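Local coordinates for PUM-HD domain-containing protein (Caenorhabditis elegans, PDB 7CGF) that binds PBE RNA through its Pumilio homology domain, the part present in this crystal, and probably recognises mRNA 3' untranslated regions, at residues Q314-Q319 with R326-T331; S296-V301 with R333-V338; N255-F260 with S283-A288; Q302-Q307 with P337-F342. The protein carries 2 engineered substitutions. One frame throughout, in Å; residues are numbered along the deposited sequence.

Interaction 1. Residues Q314-Q319 with R326-T331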
loop_
_atom_site.group_PDB
_atom_site.type_symbol
_atom_site.label_atom_id
_atom_site.label_comp_id
_atom_site.label_asym_id
_atom_site.label_seq_id
_atom_site.Cartn_x
_atom_site.Cartn_y
_atom_site.Cartn_z
ATOM N N GLN A 314 3.100 -23.750 14.281
ATOM C CA GLN A 314 3.944 -24.140 13.161
ATOM C C GLN A 314 4.998 -23.076 12.867
ATOM O O GLN A 314 6.169 -23.394 12.638
ATOM C CB GLN A 314 3.075 -24.403 11.930
ATOM C CG GLN A 314 3.859 -24.774 10.686
ATOM C CD GLN A 314 4.359 -26.203 10.738
ATOM O OE1 GLN A 314 3.686 -27.084 11.276
ATOM N NE2 GLN A 314 5.541 -26.443 10.181
ATOM N N LYS A 315 4.602 -21.802 12.867
ATOM C CA LYS A 315 5.568 -20.738 12.610
ATOM C C LYS A 315 6.658 -20.700 13.681
ATOM O O LYS A 315 7.825 -20.438 13.376
ATOM C CB LYS A 315 4.837 -19.397 12.532
ATOM C CG LYS A 315 5.721 -18.203 12.180
ATOM C CD LYS A 315 6.345 -18.311 10.791
ATOM C CE LYS A 315 5.298 -18.302 9.683
ATOM N NZ LYS A 315 5.945 -18.039 8.372
ATOM N N MET A 316 6.291 -20.927 14.939
ATOM C CA MET A 316 7.279 -20.995 16.015
ATOM C C MET A 316 8.332 -22.054 15.725
ATOM O O MET A 316 9.532 -21.766 15.735
ATOM C CB MET A 316 6.598 -21.302 17.343
ATOM C CG MET A 316 5.595 -20.275 17.795
ATOM S SD MET A 316 4.885 -20.791 19.356
ATOM C CE MET A 316 6.325 -20.695 20.306
ATOM N N PHE A 317 7.897 -23.290 15.456
ATOM C CA PHE A 317 8.846 -24.356 15.144
ATOM C C PHE A 317 9.747 -23.970 13.980
ATOM O O PHE A 317 10.949 -24.254 13.991
ATOM C CB PHE A 317 8.107 -25.659 14.821
ATOM C CG PHE A 317 7.746 -26.479 16.028
ATOM C CD1 PHE A 317 6.603 -26.206 16.761
ATOM C CD2 PHE A 317 8.539 -27.557 16.411
ATOM C CE1 PHE A 317 6.255 -26.977 17.876
ATOM C CE2 PHE A 317 8.201 -28.331 17.524
ATOM C CZ PHE A 317 7.063 -28.046 18.255
ATOM N N ASP A 318 9.190 -23.302 12.967
ATOM C CA ASP A 318 9.984 -22.980 11.789
ATOM C C ASP A 318 10.990 -21.858 12.033
ATOM O O ASP A 318 11.990 -21.783 11.312
ATOM C CB ASP A 318 9.057 -22.616 10.622
ATOM C CG ASP A 318 8.142 -23.766 10.217
ATOM O OD1 ASP A 318 8.429 -24.934 10.579
ATOM O OD2 ASP A 318 7.129 -23.508 9.524
ATOM N N GLN A 319 10.776 -21.004 13.042
ATOM C CA GLN A 319 11.546 -19.771 13.173
ATOM C C GLN A 319 12.507 -19.712 14.352
ATOM O O GLN A 319 13.368 -18.827 14.368
ATOM C CB GLN A 319 10.602 -18.561 13.275
ATOM C CG GLN A 319 9.721 -18.345 12.051
ATOM C CD GLN A 319 10.472 -17.750 10.875
ATOM O OE1 GLN A 319 11.394 -16.944 11.047
ATOM N NE2 GLN A 319 10.071 -18.132 9.669
ATOM N N ARG A 326 13.840 -27.351 21.057
ATOM C CA ARG A 326 13.971 -28.443 22.011
ATOM C C ARG A 326 12.978 -28.296 23.160
ATOM O O ARG A 326 12.343 -29.275 23.566
ATOM C CB ARG A 326 15.419 -28.499 22.504
ATOM C CG ARG A 326 15.696 -29.498 23.579
ATOM C CD ARG A 326 17.200 -29.601 23.783
ATOM N NE ARG A 326 17.502 -30.440 24.931
ATOM C CZ ARG A 326 17.532 -29.978 26.172
ATOM N NH1 ARG A 326 17.811 -30.794 27.182
ATOM N NH2 ARG A 326 17.291 -28.688 26.393
ATOM N N GLU A 327 12.789 -27.073 23.670
ATOM C CA GLU A 327 11.810 -26.879 24.735
ATOM C C GLU A 327 10.387 -27.121 24.233
ATOM O O GLU A 327 9.554 -27.687 24.954
ATOM C CB GLU A 327 11.936 -25.473 25.327
ATOM C CG GLU A 327 10.948 -25.211 26.471
ATOM C CD GLU A 327 11.032 -23.797 27.041
ATOM O OE1 GLU A 327 10.394 -23.540 28.092
ATOM O OE2 GLU A 327 11.735 -22.947 26.446
ATOM N N LEU A 328 10.084 -26.681 23.009
ATOM C CA LEU A 328 8.754 -26.922 22.450
ATOM C C LEU A 328 8.481 -28.410 22.281
ATOM O O LEU A 328 7.375 -28.883 22.573
ATOM C CB LEU A 328 8.610 -26.216 21.103
ATOM C CG LEU A 328 8.508 -24.694 21.145
ATOM C CD1 LEU A 328 8.786 -24.156 19.770
ATOM C CD2 LEU A 328 7.123 -24.286 21.612
ATOM N N ILE A 329 9.470 -29.155 21.783
ATOM C CA ILE A 329 9.306 -30.597 21.586
ATOM C C ILE A 329 9.081 -31.296 22.923
ATOM O O ILE A 329 8.174 -32.127 23.069
ATOM C CB ILE A 329 10.525 -31.175 20.848
ATOM C CG1 ILE A 329 10.540 -30.704 19.392
ATOM C CG2 ILE A 329 10.545 -32.705 20.952
ATOM C CD1 ILE A 329 11.925 -30.695 18.763
ATOM N N LEU A 330 9.896 -30.962 23.923
ATOM C CA LEU A 330 9.749 -31.605 25.224
ATOM C C LEU A 330 8.404 -31.274 25.859
ATOM O O LEU A 330 7.862 -32.084 26.618
ATOM C CB LEU A 330 10.914 -31.206 26.132
ATOM C CG LEU A 330 12.269 -31.700 25.595
ATOM C CD1 LEU A 330 13.451 -31.059 26.301
ATOM C CD2 LEU A 330 12.362 -33.226 25.673
ATOM N N THR A 331 7.832 -30.116 25.524
ATOM C CA THR A 331 6.543 -29.716 26.072
ATOM C C THR A 331 5.376 -30.388 25.354
ATOM O O THR A 331 4.369 -30.722 25.989
ATOM C CB THR A 331 6.412 -28.187 25.990
ATOM O OG1 THR A 331 7.538 -27.584 26.642
ATOM C CG2 THR A 331 5.143 -27.708 26.659
#

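Interaction 2. Residues S296-V301 with R333-V338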
loop_
_atom_site.group_PDB
_atom_site.type_symbol
_atom_site.label_atom_id
_atom_site.label_comp_id
_atom_site.label_asym_id
_atom_site.label_seq_id
_atom_site.Cartn_x
_atom_site.Cartn_y
_atom_site.Cartn_z
ATOM N N SER A 296 -3.904 -27.043 34.103
ATOM C CA SER A 296 -4.205 -26.999 32.675
ATOM C C SER A 296 -2.990 -27.429 31.854
ATOM O O SER A 296 -1.876 -27.506 32.377
ATOM C CB SER A 296 -4.658 -25.595 32.262
ATOM N N VAL A 297 -3.213 -27.707 30.573
ATOM C CA VAL A 297 -2.154 -28.152 29.669
ATOM C C VAL A 297 -1.388 -26.927 29.172
ATOM O O VAL A 297 -1.908 -25.802 29.263
ATOM C CB VAL A 297 -2.731 -28.979 28.506
ATOM C CG1 VAL A 297 -3.654 -30.066 29.029
ATOM C CG2 VAL A 297 -3.463 -28.095 27.536
ATOM N N PRO A 298 -0.157 -27.084 28.668
ATOM C CA PRO A 298 0.617 -25.913 28.233
ATOM C C PRO A 298 -0.073 -25.175 27.097
ATOM O O PRO A 298 -0.803 -25.765 26.298
ATOM C CB PRO A 298 1.949 -26.515 27.769
ATOM C CG PRO A 298 2.030 -27.841 28.453
ATOM C CD PRO A 298 0.622 -28.329 28.548
ATOM N N ILE A 299 0.180 -23.863 27.035
ATOM C CA ILE A 299 -0.468 -23.007 26.042
ATOM C C ILE A 299 -0.225 -23.530 24.634
ATOM O O ILE A 299 -1.131 -23.515 23.791
ATOM C CB ILE A 299 0.016 -21.550 26.204
ATOM C CG1 ILE A 299 -0.384 -20.993 27.576
ATOM C CG2 ILE A 299 -0.524 -20.665 25.105
ATOM C CD1 ILE A 299 -1.856 -20.723 27.721
ATOM N N VAL A 300 0.998 -23.994 24.350
ATOM C CA VAL A 300 1.335 -24.445 23.001
ATOM C C VAL A 300 0.461 -25.625 22.588
ATOM O O VAL A 300 0.105 -25.760 21.408
ATOM C CB VAL A 300 2.843 -24.775 22.901
ATOM C CG1 VAL A 300 3.252 -25.874 23.913
ATOM C CG2 VAL A 300 3.219 -25.161 21.475
ATOM N N VAL A 301 0.079 -26.474 23.546
ATOM C CA VAL A 301 -0.806 -27.596 23.252
ATOM C C VAL A 301 -2.208 -27.098 22.913
ATOM O O VAL A 301 -2.793 -27.493 21.897
ATOM C CB VAL A 301 -0.824 -28.576 24.436
ATOM C CG1 VAL A 301 -1.784 -29.720 24.159
ATOM C CG2 VAL A 301 0.587 -29.083 24.708
ATOM N N ARG A 333 5.451 -33.273 23.132
ATOM C CA ARG A 333 5.476 -34.714 22.867
ATOM C C ARG A 333 4.554 -35.552 23.756
ATOM O O ARG A 333 3.904 -36.464 23.219
ATOM C CB ARG A 333 6.917 -35.238 22.961
ATOM C CG ARG A 333 7.100 -36.595 22.282
ATOM C CD ARG A 333 8.499 -37.171 22.465
ATOM N NE ARG A 333 9.515 -36.522 21.640
ATOM C CZ ARG A 333 9.671 -36.733 20.336
ATOM N NH1 ARG A 333 8.863 -37.569 19.699
ATOM N NH2 ARG A 333 10.629 -36.104 19.668
ATOM N N PRO A 334 4.441 -35.322 25.072
ATOM C CA PRO A 334 3.476 -36.112 25.860
ATOM C C PRO A 334 2.038 -36.021 25.367
ATOM O O PRO A 334 1.262 -36.964 25.570
ATOM C CB PRO A 334 3.616 -35.525 27.271
ATOM C CG PRO A 334 5.008 -35.014 27.323
ATOM C CD PRO A 334 5.301 -34.496 25.941
ATOM N N HIS A 335 1.652 -34.921 24.731
ATOM C CA HIS A 335 0.264 -34.706 24.348
ATOM C C HIS A 335 -0.042 -35.171 22.934
ATOM O O HIS A 335 -1.169 -34.982 22.466
ATOM C CB HIS A 335 -0.088 -33.224 24.497
ATOM C CG HIS A 335 0.213 -32.678 25.857
ATOM N ND1 HIS A 335 -0.767 -32.444 26.797
ATOM C CD2 HIS A 335 1.385 -32.337 26.443
ATOM C CE1 HIS A 335 -0.213 -31.976 27.900
ATOM N NE2 HIS A 335 1.092 -31.900 27.713
ATOM N N ILE A 336 0.927 -35.781 22.250
ATOM C CA ILE A 336 0.739 -36.114 20.835
ATOM C C ILE A 336 -0.418 -37.082 20.597
ATOM O O ILE A 336 -1.130 -36.915 19.594
ATOM C CB ILE A 336 2.064 -36.593 20.227
ATOM C CG1 ILE A 336 3.097 -35.465 20.295
ATOM C CG2 ILE A 336 1.870 -37.048 18.787
ATOM C CD1 ILE A 336 4.279 -35.645 19.364
ATOM N N PRO A 337 -0.668 -38.111 21.450
ATOM C CA PRO A 337 -1.835 -38.975 21.203
ATOM C C PRO A 337 -3.147 -38.208 21.069
ATOM O O PRO A 337 -3.814 -38.295 20.030
ATOM C CB PRO A 337 -1.852 -39.905 22.428
ATOM C CG PRO A 337 -0.937 -39.262 23.434
ATOM C CD PRO A 337 0.108 -38.600 22.601
ATOM N N VAL A 338 -3.515 -37.438 22.097
ATOM C CA VAL A 338 -4.797 -36.742 22.084
ATOM C C VAL A 338 -4.847 -35.636 21.032
ATOM O O VAL A 338 -5.937 -35.276 20.571
ATOM C CB VAL A 338 -5.111 -36.193 23.489
ATOM C CG1 VAL A 338 -4.849 -37.267 24.533
ATOM C CG2 VAL A 338 -4.313 -34.933 23.787
#

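Interaction 3. Residues N255-F260 with S283-A288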
loop_
_atom_site.group_PDB
_atom_site.type_symbol
_atom_site.label_atom_id
_atom_site.label_comp_id
_atom_site.label_asym_id
_atom_site.label_seq_id
_atom_site.Cartn_x
_atom_site.Cartn_y
_atom_site.Cartn_z
ATOM N N ASN A 255 2.494 -11.870 26.970
ATOM C CA ASN A 255 1.657 -11.868 28.162
ATOM C C ASN A 255 0.216 -12.250 27.867
ATOM O O ASN A 255 -0.517 -12.605 28.795
ATOM C CB ASN A 255 1.696 -10.500 28.846
ATOM C CG ASN A 255 3.035 -10.218 29.507
ATOM O OD1 ASN A 255 3.805 -11.137 29.786
ATOM N ND2 ASN A 255 3.307 -8.948 29.775
ATOM N N ASN A 256 -0.210 -12.184 26.606
ATOM C CA ASN A 256 -1.580 -12.491 26.222
ATOM C C ASN A 256 -1.601 -13.451 25.047
ATOM O O ASN A 256 -2.420 -13.318 24.134
ATOM C CB ASN A 256 -2.343 -11.213 25.896
ATOM C CG ASN A 256 -2.384 -10.259 27.069
ATOM O OD1 ASN A 256 -3.249 -10.372 27.938
ATOM N ND2 ASN A 256 -1.431 -9.334 27.120
ATOM N N LEU A 257 -0.717 -14.456 25.081
ATOM C CA LEU A 257 -0.400 -15.240 23.886
ATOM C C LEU A 257 -1.601 -16.033 23.389
ATOM O O LEU A 257 -1.867 -16.072 22.183
ATOM C CB LEU A 257 0.775 -16.181 24.169
ATOM C CG LEU A 257 1.227 -17.054 22.993
ATOM C CD1 LEU A 257 1.766 -16.213 21.848
ATOM C CD2 LEU A 257 2.261 -18.085 23.427
ATOM N N PHE A 258 -2.325 -16.691 24.293
ATOM C CA PHE A 258 -3.450 -17.498 23.840
ATOM C C PHE A 258 -4.515 -16.638 23.170
ATOM O O PHE A 258 -5.036 -17.001 22.109
ATOM C CB PHE A 258 -4.046 -18.282 25.004
ATOM C CG PHE A 258 -5.107 -19.235 24.578
ATOM C CD1 PHE A 258 -4.772 -20.402 23.920
ATOM C CD2 PHE A 258 -6.441 -18.950 24.794
ATOM C CE1 PHE A 258 -5.750 -21.287 23.502
ATOM C CE2 PHE A 258 -7.418 -19.831 24.376
ATOM C CZ PHE A 258 -7.069 -20.995 23.727
ATOM N N GLU A 259 -4.833 -15.484 23.756
ATOM C CA GLU A 259 -5.858 -14.630 23.164
ATOM C C GLU A 259 -5.425 -14.108 21.797
ATOM O O GLU A 259 -6.207 -14.146 20.843
ATOM C CB GLU A 259 -6.193 -13.477 24.107
ATOM C CG GLU A 259 -7.051 -13.903 25.294
ATOM C CD GLU A 259 -8.291 -14.673 24.865
ATOM O OE1 GLU A 259 -9.097 -14.115 24.086
ATOM O OE2 GLU A 259 -8.446 -15.843 25.291
ATOM N N PHE A 260 -4.173 -13.652 21.671
ATOM C CA PHE A 260 -3.715 -13.146 20.374
ATOM C C PHE A 260 -3.690 -14.248 19.327
ATOM O O PHE A 260 -4.054 -14.025 18.164
ATOM C CB PHE A 260 -2.328 -12.511 20.499
ATOM C CG PHE A 260 -2.361 -11.056 20.858
ATOM C CD1 PHE A 260 -2.482 -10.661 22.181
ATOM C CD2 PHE A 260 -2.231 -10.088 19.882
ATOM C CE1 PHE A 260 -2.514 -9.324 22.521
ATOM C CE2 PHE A 260 -2.255 -8.746 20.210
ATOM C CZ PHE A 260 -2.411 -8.363 21.537
ATOM N N SER A 283 12.455 -16.031 22.415
ATOM C CA SER A 283 12.522 -16.676 23.724
ATOM C C SER A 283 11.322 -16.314 24.598
ATOM O O SER A 283 10.809 -17.159 25.340
ATOM C CB SER A 283 13.847 -16.288 24.407
ATOM O OG SER A 283 13.901 -16.679 25.766
ATOM N N MET A 284 10.867 -15.058 24.541
ATOM C CA MET A 284 9.709 -14.657 25.337
ATOM C C MET A 284 8.437 -15.358 24.873
ATOM O O MET A 284 7.621 -15.784 25.702
ATOM C CB MET A 284 9.532 -13.145 25.272
ATOM C CG MET A 284 10.689 -12.411 25.915
ATOM S SD MET A 284 10.572 -10.661 25.598
ATOM C CE MET A 284 8.961 -10.361 26.329
ATOM N N ILE A 285 8.243 -15.457 23.554
ATOM C CA ILE A 285 7.049 -16.110 23.012
ATOM C C ILE A 285 7.087 -17.607 23.300
ATOM O O ILE A 285 6.098 -18.185 23.763
ATOM C CB ILE A 285 6.917 -15.826 21.505
ATOM C CG1 ILE A 285 6.745 -14.327 21.263
ATOM C CG2 ILE A 285 5.743 -16.612 20.897
ATOM C CD1 ILE A 285 6.879 -13.920 19.791
ATOM N N VAL A 286 8.237 -18.248 23.058
ATOM C CA VAL A 286 8.384 -19.676 23.367
ATOM C C VAL A 286 8.143 -19.945 24.852
ATOM O O VAL A 286 7.449 -20.902 25.223
ATOM C CB VAL A 286 9.765 -20.183 22.917
ATOM C CG1 VAL A 286 9.999 -21.602 23.426
ATOM C CG2 VAL A 286 9.874 -20.153 21.402
ATOM N N GLY A 287 8.704 -19.109 25.728
ATOM C CA GLY A 287 8.513 -19.322 27.154
ATOM C C GLY A 287 7.063 -19.191 27.574
ATOM O O GLY A 287 6.578 -19.949 28.417
ATOM N N ALA A 288 6.348 -18.230 26.985
ATOM C CA ALA A 288 4.922 -18.097 27.257
ATOM C C ALA A 288 4.169 -19.330 26.796
ATOM O O ALA A 288 3.251 -19.806 27.481
ATOM C CB ALA A 288 4.370 -16.851 26.557
#

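Interaction 4. Residues Q302-Q307 with P337-F342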
loop_
_atom_site.group_PDB
_atom_site.type_symbol
_atom_site.label_atom_id
_atom_site.label_comp_id
_atom_site.label_asym_id
_atom_site.label_seq_id
_atom_site.Cartn_x
_atom_site.Cartn_y
_atom_site.Cartn_z
ATOM N N GLN A 302 -2.756 -26.210 23.750
ATOM C CA GLN A 302 -4.047 -25.593 23.460
ATOM C C GLN A 302 -4.030 -24.897 22.106
ATOM O O GLN A 302 -5.000 -24.977 21.342
ATOM C CB GLN A 302 -4.407 -24.591 24.552
ATOM C CG GLN A 302 -4.367 -25.157 25.962
ATOM C CD GLN A 302 -4.635 -24.110 27.021
ATOM O OE1 GLN A 302 -5.442 -23.204 26.825
ATOM N NE2 GLN A 302 -3.943 -24.221 28.153
ATOM N N MET A 303 -2.924 -24.224 21.789
ATOM C CA MET A 303 -2.815 -23.518 20.517
ATOM C C MET A 303 -2.895 -24.475 19.335
ATOM O O MET A 303 -3.492 -24.151 18.304
ATOM C CB MET A 303 -1.506 -22.724 20.489
ATOM C CG MET A 303 -1.544 -21.482 21.368
ATOM S SD MET A 303 0.094 -20.722 21.512
ATOM C CE MET A 303 0.398 -20.210 19.825
ATOM N N MET A 304 -2.303 -25.661 19.459
ATOM C CA MET A 304 -2.309 -26.603 18.348
ATOM C C MET A 304 -3.704 -27.139 18.057
ATOM O O MET A 304 -3.944 -27.633 16.951
ATOM C CB MET A 304 -1.349 -27.760 18.637
ATOM C CG MET A 304 0.120 -27.366 18.591
ATOM S SD MET A 304 1.230 -28.686 19.120
ATOM C CE MET A 304 1.215 -29.709 17.652
ATOM N N LYS A 305 -4.619 -27.049 19.017
ATOM C CA LYS A 305 -5.997 -27.482 18.837
ATOM C C LYS A 305 -6.876 -26.417 18.192
ATOM O O LYS A 305 -8.056 -26.686 17.942
ATOM C CB LYS A 305 -6.602 -27.879 20.187
ATOM C CG LYS A 305 -5.942 -29.091 20.843
ATOM C CD LYS A 305 -6.364 -29.228 22.300
ATOM C CE LYS A 305 -5.739 -30.464 22.934
ATOM N NZ LYS A 305 -5.895 -30.486 24.414
ATOM N N ASP A 306 -6.340 -25.227 17.914
ATOM C CA ASP A 306 -7.148 -24.078 17.530
ATOM C C ASP A 306 -6.987 -23.754 16.050
ATOM O O ASP A 306 -5.919 -23.942 15.459
ATOM C CB ASP A 306 -6.791 -22.847 18.383
ATOM C CG ASP A 306 -7.580 -21.611 17.984
ATOM O OD1 ASP A 306 -8.730 -21.440 18.453
ATOM O OD2 ASP A 306 -7.041 -20.796 17.206
ATOM N N GLN A 307 -8.084 -23.261 15.464
ATOM C CA GLN A 307 -8.169 -23.037 14.025
ATOM C C GLN A 307 -7.138 -22.028 13.520
ATOM O O GLN A 307 -6.690 -22.132 12.374
ATOM C CB GLN A 307 -9.579 -22.563 13.672
ATOM C CG GLN A 307 -9.966 -21.268 14.382
ATOM C CD GLN A 307 -11.360 -20.812 14.038
ATOM O OE1 GLN A 307 -11.899 -21.178 12.992
ATOM N NE2 GLN A 307 -11.955 -20.020 14.913
ATOM N N PRO A 337 -0.668 -38.111 21.450
ATOM C CA PRO A 337 -1.835 -38.975 21.203
ATOM C C PRO A 337 -3.147 -38.208 21.069
ATOM O O PRO A 337 -3.814 -38.295 20.030
ATOM C CB PRO A 337 -1.852 -39.905 22.428
ATOM C CG PRO A 337 -0.937 -39.262 23.434
ATOM C CD PRO A 337 0.108 -38.600 22.601
ATOM N N VAL A 338 -3.515 -37.438 22.097
ATOM C CA VAL A 338 -4.797 -36.742 22.084
ATOM C C VAL A 338 -4.847 -35.636 21.032
ATOM O O VAL A 338 -5.937 -35.276 20.571
ATOM C CB VAL A 338 -5.111 -36.193 23.489
ATOM C CG1 VAL A 338 -4.849 -37.267 24.533
ATOM C CG2 VAL A 338 -4.313 -34.933 23.787
ATOM N N LEU A 339 -3.697 -35.087 20.627
ATOM C CA LEU A 339 -3.699 -34.088 19.566
ATOM C C LEU A 339 -3.997 -34.701 18.209
ATOM O O LEU A 339 -4.479 -33.999 17.314
ATOM C CB LEU A 339 -2.358 -33.352 19.518
ATOM C CG LEU A 339 -2.039 -32.449 20.709
ATOM C CD1 LEU A 339 -0.613 -31.939 20.623
ATOM C CD2 LEU A 339 -3.015 -31.290 20.774
ATOM N N ARG A 340 -3.732 -35.996 18.035
ATOM C CA ARG A 340 -4.019 -36.638 16.759
ATOM C C ARG A 340 -5.517 -36.710 16.454
ATOM O O ARG A 340 -5.887 -36.917 15.292
ATOM C CB ARG A 340 -3.397 -38.039 16.741
ATOM N N GLN A 341 -6.382 -36.511 17.456
ATOM C CA GLN A 341 -7.810 -36.777 17.320
ATOM C C GLN A 341 -8.610 -35.567 16.864
ATOM O O GLN A 341 -9.706 -35.734 16.322
ATOM C CB GLN A 341 -8.378 -37.287 18.655
ATOM N N PHE A 342 -8.079 -34.373 17.051
ATOM C CA PHE A 342 -8.822 -33.153 16.865
ATOM C C PHE A 342 -8.992 -32.840 15.392
ATOM O O PHE A 342 -8.308 -33.405 14.537
ATOM C CB PHE A 342 -8.109 -31.981 17.556
ATOM C CG PHE A 342 -8.477 -31.806 19.014
ATOM C CD1 PHE A 342 -8.002 -32.710 19.945
ATOM C CD2 PHE A 342 -9.262 -30.738 19.459
ATOM C CE1 PHE A 342 -8.310 -32.593 21.281
ATOM C CE2 PHE A 342 -9.576 -30.610 20.825
ATOM C CZ PHE A 342 -9.092 -31.549 21.734
#

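Interaction 1. Residues Q314-Q319 with R326-T331
F317 and L328 lead the packing of two successive helices, 309-319 and 322-332, in the stretch predicted to form the last Pumilio repeat. The short segments run roughly antiparallel, their axes at 138° and 10.7 Å apart at closest approach. The F317 ring slides past L328 in the opposite direction: ring atom CZ of F317 lies 3.7 Å from CB of L328, while CD1 of L328 sits over one face, displaced toward the rim. At the ring's edge, near its plane, CG1 of I329 comes within 3.8 Å of CE2 of F317, so the phenyl is wedged against two consecutive side chains. M316 adds a further touch, its CE reaching CD2 of L328 at 3.9 Å; a bend at chi3 (65°) turns that methyl toward the other helix. With an alanine in place of F317, L328 and I329 would probably lose the ring they pack on, and a gap would open between the helices. On the far helix, E327 O accepts from T331 N and T331 OG1 on opposite faces of its plane, OG1 at 2.6 Å. Beyond the pair, F317 also meets the Y355 ring, and M316 touches L274 of helix 266-276. Such apolar helix-to-helix packing is what holds the all-helical Pumilio repeat together.

Interaction 2. Residues S296-V301 with R333-V338
This is side-chain packing of one imidazole ring, that of H335 at the end of a short 3-10 turn, against V297, P298 and V301, where the chain enters helix 299-304 near the C-terminal end of the domain. The main touch is a CH-pi contact, with CG2 of V301 standing 3.9 Å from the centroid of the H335 ring and 18° off its normal, over one face. The other V301 methyl works lower down, CG1 lying 3.9 Å from CB of H335. That split follows from the valine torsion (chi1 178°), which puts CG1 anti to the backbone N and CG2 beside it. The tip of the imidazole meets the residues ahead of the helix: NE2 of H335 is 3.7 Å from CD of P298, the N-cap residue, and CE1 of H335 is 4.0 Å from CB of V297, both met obliquely. Replacing H335 by an alanine is likely to take away the ring under the V301 methyl and open a gap beside P298 and V297. H335 leads directly into helix 336-339. Across from it, helix 299-304 also leans on helix 322-332, where V300 touches L328, T331 and V332, and V300 shares a backbone hydrogen bond with A289 of helix 279-290.

Interaction 3. Residues N255-F260 with S283-A288
L257 starts helix 257-261 and sends its side chain straight at I285 and A288 of helix 279-290. CB already points toward that helix, and CG stands anti to the backbone N (chi1 -179°), carrying the fork of the leucine across the gap. From there the two methyls part company. CD1 meets the I285 side chain, 4.1 Å from its CG2, the two side chains crossing at about a right angle. CD2 goes to the backbone side, 4.0 Å from CB of A288 and 3.9 Å from the carbonyl O of I285. A288 is thin enough for the backbones to come close, the CA atoms of L257 and A288 being 6.9 Å apart. The same CD2 also packs against helix 299-304, which follows helix 279-290, lying 3.9 Å from SD of M303. I270 of helix 266-276 touches L257 as well, so the leucine is buried where several helices of the Pumilio array meet. Both segments belong to one predicted Pumilio repeat. Every side-chain partner of L257 across this contact is a methyl group, so what joins the two helices is dispersion and the burial of apolar surface, without a directional bond.

Interaction 4. Residues Q302-Q307 with P337-F342
D306 OD2 accepts hydrogen bonds from two backbone amides, those of Y308 and A309, and so caps the start of helix 309-319; the residue before it, K305, faces F342 and L339 across the contact. The K305 chain leaves the backbone with CG anti to the carbonyl carbon (chi1 -65°) and then runs extended, its methylenes crossing the F342 ring obliquely. CG of K305 stands over the middle of one face, 3.9 Å from the centroid of F342 and 8° off the normal, a CH-pi contact. Further out, CD of K305 is 3.6 Å from CZ of F342. The aliphatic part is gripped from a second direction by L339, whose CD2 approaches CE of K305 to 3.6 Å. These residues join the end of helix 299-304, in the last predicted Pumilio repeat, to helix 336-339 and the turn after it, at the C-terminal end of the domain; the nearest atom of the contact is about 4 Å from the bound RNA. Deeper in, M304 crosses L339 at about a right angle, its SD 4.0 Å from CD1 of L339. I348 and L349 of helix 345-351 touch M304 too, and L349 also touches L339. At its edge, in plane, the F342 ring has the carbonyl oxygen of V338.

From the N terminus, interaction 3 comes first: 283-288 closes back on 255-260 before the others begin. The chain then lays down 296-301 and 302-307 in a row, opening interactions 2 and 4. Inside both loops sits interaction 1, where 326-331 folds back on 314-319. Interaction 2 closes next at 333-338, and interaction 4 at 337-342, the two sharing P337 and V338; since 2 both opens and closes ahead of 4, their loops overlap instead of nesting. The helices stack onward: V286 touches M316 and L328, tying interaction 3 to interaction 1, while F258 meets Q302 of interaction 4. Together they join helices from 257-261 to 336-339 near the C-terminal end of the domain.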